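Local coordinates for protein phiAB6 tailspike (Unidentified phage, PDB 5JS4) that probably recognises and fragments the exopolysaccharide of the bacterium Acinetobacter baumannii, as the trimeric, beta-helical tailspike of a bacteriophage, at residues Ala608-Gln616 with Asn624-Glu632. Sequence-based numbering, arbitrary orientation.
Sequences APMMLTYDQ and NNGWKIVKE
The Tyr-614 ring meets the backbone of strand 627-632 with its edge: Ile-629 O lies near the ring plane, 3.7 Å from CD1, while Gln-616 N, just past the end of its own strand, sits over one face toward the rim. At the Trp-627 ring, Asn-624 O is at the edge, and Met-610 SD stands obliquely off the six-membered ring, 5.3 Å from its centroid, as a Met-aromatic contact. A third flat group, the Asn-624 amide, gives the firm bond of the interface: ND2 donates to Met-611 O at 2.9 Å, nearly straight (165°), with the acceptor almost in the amide plane but the donor above the carbonyl plane. The amide is pinned from its other end too, since OD1 accepts from Ala-605 N of the second subunit. Leu-612, with CG anti to its backbone N (chi1 178°), drops CD2 to 3.7 Å from Ile-629 CG1, and Ile-629 CG2 packs against Tyr-614 CB. No backbone bond joins the strands directly; their axes run 6.8 Å apart at 27°. Strand 610-615 pairs instead with strand 708-715, so this is face-to-face packing of two antiparallel sheets, beta-sandwich-like, in the C-terminal part of the tailspike trimer.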
loop_
_atom_site.group_PDB
_atom_site.type_symbol
_atom_site.label_atom_id
_atom_site.label_comp_id
_atom_site.label_asym_id
_atom_site.label_seq_id
_atom_site.Cartn_x
_atom_site.Cartn_y
_atom_site.Cartn_z
ATOM N N ALA A 608 -29.091 27.777 -21.292
ATOM C CA ALA A 608 -28.194 28.931 -21.251
ATOM C C ALA A 608 -28.006 29.392 -22.696
ATOM O O ALA A 608 -27.181 28.838 -23.412
ATOM C CB ALA A 608 -26.861 28.559 -20.616
ATOM N N PRO A 609 -28.793 30.385 -23.142
ATOM C CA PRO A 609 -28.738 30.765 -24.557
ATOM C C PRO A 609 -27.489 31.545 -24.929
ATOM O O PRO A 609 -26.811 32.095 -24.061
ATOM C CB PRO A 609 -29.966 31.663 -24.724
ATOM C CG PRO A 609 -30.147 32.277 -23.378
ATOM C CD PRO A 609 -29.768 31.203 -22.397
ATOM N N MET A 610 -27.191 31.590 -26.221
ATOM C CA MET A 610 -26.242 32.568 -26.726
ATOM C C MET A 610 -26.881 33.942 -26.611
ATOM O O MET A 610 -28.067 34.107 -26.905
ATOM C CB MET A 610 -25.876 32.286 -28.180
ATOM C CG MET A 610 -24.975 31.078 -28.338
ATOM S SD MET A 610 -24.530 30.730 -30.048
ATOM C CE MET A 610 -25.980 29.854 -30.620
ATOM N N MET A 611 -26.102 34.919 -26.153
ATOM C CA MET A 611 -26.542 36.307 -26.137
ATOM C C MET A 611 -25.599 37.125 -27.001
ATOM O O MET A 611 -24.395 36.876 -27.035
ATOM C CB MET A 611 -26.598 36.848 -24.709
ATOM C CG MET A 611 -27.542 36.042 -23.831
ATOM S SD MET A 611 -27.843 36.777 -22.216
ATOM C CE MET A 611 -29.168 37.911 -22.604
ATOM N N LEU A 612 -26.163 38.091 -27.706
ATOM C CA LEU A 612 -25.416 38.853 -28.695
ATOM C C LEU A 612 -26.038 40.230 -28.800
ATOM O O LEU A 612 -27.249 40.354 -28.924
ATOM C CB LEU A 612 -25.480 38.109 -30.032
ATOM C CG LEU A 612 -24.805 38.732 -31.250
ATOM C CD1 LEU A 612 -23.315 38.920 -31.039
ATOM C CD2 LEU A 612 -25.056 37.845 -32.458
ATOM N N THR A 613 -25.210 41.270 -28.730
ATOM C CA THR A 613 -25.709 42.636 -28.725
ATOM C C THR A 613 -25.173 43.444 -29.907
ATOM O O THR A 613 -23.995 43.356 -30.250
ATOM C CB THR A 613 -25.419 43.303 -27.361
ATOM O OG1 THR A 613 -26.272 42.700 -26.374
ATOM C CG2 THR A 613 -25.677 44.802 -27.388
ATOM N N TYR A 614 -26.079 44.184 -30.540
ATOM C CA TYR A 614 -25.758 45.172 -31.567
ATOM C C TYR A 614 -25.576 46.520 -30.893
ATOM O O TYR A 614 -26.367 46.883 -30.038
ATOM C CB TYR A 614 -26.914 45.280 -32.555
ATOM C CG TYR A 614 -26.817 46.455 -33.497
ATOM C CD1 TYR A 614 -26.069 46.367 -34.662
ATOM C CD2 TYR A 614 -27.478 47.651 -33.227
ATOM C CE1 TYR A 614 -25.978 47.436 -35.533
ATOM C CE2 TYR A 614 -27.395 48.728 -34.091
ATOM C CZ TYR A 614 -26.639 48.615 -35.243
ATOM O OH TYR A 614 -26.550 49.672 -36.117
ATOM N N ASP A 615 -24.546 47.265 -31.287
ATOM C CA ASP A 615 -24.330 48.621 -30.788
ATOM C C ASP A 615 -23.624 49.390 -31.889
ATOM O O ASP A 615 -22.499 49.056 -32.255
ATOM C CB ASP A 615 -23.488 48.588 -29.511
ATOM C CG ASP A 615 -23.324 49.957 -28.854
ATOM O OD1 ASP A 615 -23.605 50.997 -29.487
ATOM O OD2 ASP A 615 -22.900 49.976 -27.681
ATOM N N GLN A 616 -24.289 50.404 -32.428
ATOM C CA GLN A 616 -23.701 51.158 -33.538
ATOM C C GLN A 616 -22.469 51.960 -33.102
ATOM O O GLN A 616 -21.714 52.426 -33.954
ATOM C CB GLN A 616 -24.743 52.038 -34.234
ATOM C CG GLN A 616 -25.268 53.206 -33.430
ATOM C CD GLN A 616 -26.373 53.948 -34.172
ATOM O OE1 GLN A 616 -27.464 53.415 -34.372
ATOM N NE2 GLN A 616 -26.094 55.175 -34.585
ATOM N N ASN A 624 -20.652 36.388 -31.475
ATOM C CA ASN A 624 -20.786 35.231 -30.605
ATOM C C ASN A 624 -20.846 33.973 -31.454
ATOM O O ASN A 624 -21.825 33.744 -32.157
ATOM C CB ASN A 624 -22.035 35.343 -29.720
ATOM C CG ASN A 624 -22.136 34.216 -28.700
ATOM O OD1 ASN A 624 -21.471 33.192 -28.813
ATOM N ND2 ASN A 624 -22.976 34.408 -27.690
ATOM N N ASN A 625 -19.778 33.179 -31.406
ATOM C CA ASN A 625 -19.794 31.831 -31.963
ATOM C C ASN A 625 -19.983 31.801 -33.479
ATOM O O ASN A 625 -20.505 30.824 -34.020
ATOM C CB ASN A 625 -20.904 31.011 -31.282
ATOM C CG ASN A 625 -20.608 29.527 -31.239
ATOM O OD1 ASN A 625 -19.489 29.090 -31.511
ATOM N ND2 ASN A 625 -21.618 28.738 -30.875
ATOM N N GLY A 626 -19.560 32.866 -34.157
ATOM C CA GLY A 626 -19.709 32.966 -35.609
ATOM C C GLY A 626 -20.928 33.725 -36.096
ATOM O O GLY A 626 -21.160 33.797 -37.302
ATOM N N TRP A 627 -21.716 34.272 -35.170
ATOM C CA TRP A 627 -22.829 35.160 -35.503
ATOM C C TRP A 627 -22.527 36.596 -35.080
ATOM O O TRP A 627 -21.929 36.826 -34.029
ATOM C CB TRP A 627 -24.131 34.697 -34.831
ATOM C CG TRP A 627 -24.790 33.558 -35.540
ATOM C CD1 TRP A 627 -25.725 33.644 -36.527
ATOM C CD2 TRP A 627 -24.558 32.164 -35.326
ATOM N NE1 TRP A 627 -26.098 32.387 -36.942
ATOM C CE2 TRP A 627 -25.391 31.460 -36.226
ATOM C CE3 TRP A 627 -23.725 31.439 -34.467
ATOM C CZ2 TRP A 627 -25.415 30.064 -36.286
ATOM C CZ3 TRP A 627 -23.750 30.052 -34.527
ATOM C CH2 TRP A 627 -24.590 29.380 -35.437
ATOM N N LYS A 628 -22.948 37.547 -35.909
ATOM C CA LYS A 628 -22.903 38.974 -35.575
ATOM C C LYS A 628 -24.203 39.621 -36.022
ATOM O O LYS A 628 -24.961 39.033 -36.799
ATOM C CB LYS A 628 -21.710 39.670 -36.242
ATOM C CG LYS A 628 -21.761 39.708 -37.758
ATOM C CD LYS A 628 -20.620 40.547 -38.311
ATOM C CE LYS A 628 -20.650 40.586 -39.824
ATOM N NZ LYS A 628 -19.562 41.451 -40.356
ATOM N N ILE A 629 -24.457 40.832 -35.540
ATOM C CA ILE A 629 -25.644 41.575 -35.937
ATOM C C ILE A 629 -25.216 42.765 -36.770
ATOM O O ILE A 629 -24.367 43.550 -36.342
ATOM C CB ILE A 629 -26.465 42.072 -34.730
ATOM C CG1 ILE A 629 -26.748 40.911 -33.772
ATOM C CG2 ILE A 629 -27.752 42.727 -35.218
ATOM C CD1 ILE A 629 -27.552 41.283 -32.540
ATOM N N VAL A 630 -25.805 42.893 -37.955
ATOM C CA VAL A 630 -25.526 44.019 -38.836
ATOM C C VAL A 630 -26.823 44.671 -39.285
ATOM O O VAL A 630 -27.862 44.012 -39.397
ATOM C CB VAL A 630 -24.707 43.604 -40.078
ATOM C CG1 VAL A 630 -23.358 43.044 -39.661
ATOM C CG2 VAL A 630 -25.466 42.600 -40.931
ATOM N N LYS A 631 -26.753 45.968 -39.547
ATOM C CA LYS A 631 -27.877 46.696 -40.101
ATOM C C LYS A 631 -27.953 46.439 -41.600
ATOM O O LYS A 631 -26.977 46.645 -42.326
ATOM C CB LYS A 631 -27.732 48.191 -39.830
ATOM C CG LYS A 631 -28.887 49.025 -40.356
ATOM C CD LYS A 631 -28.677 50.497 -40.067
ATOM C CE LYS A 631 -29.719 51.353 -40.757
ATOM N NZ LYS A 631 -29.475 52.802 -40.517
ATOM N N GLU A 632 -29.114 45.976 -42.052
ATOM C CA GLU A 632 -29.377 45.765 -43.477
ATOM C C GLU A 632 -29.965 47.023 -44.117
ATOM O O GLU A 632 -29.548 47.442 -45.200
ATOM C CB GLU A 632 -30.338 44.589 -43.652
ATOM C CG GLU A 632 -30.767 44.327 -45.088
ATOM C CD GLU A 632 -31.511 43.017 -45.231
ATOM O OE1 GLU A 632 -30.859 41.959 -45.189
ATOM O OE2 GLU A 632 -32.744 43.045 -45.389
HETATM O O HOH W 1 -23.183 42.012 -33.269
#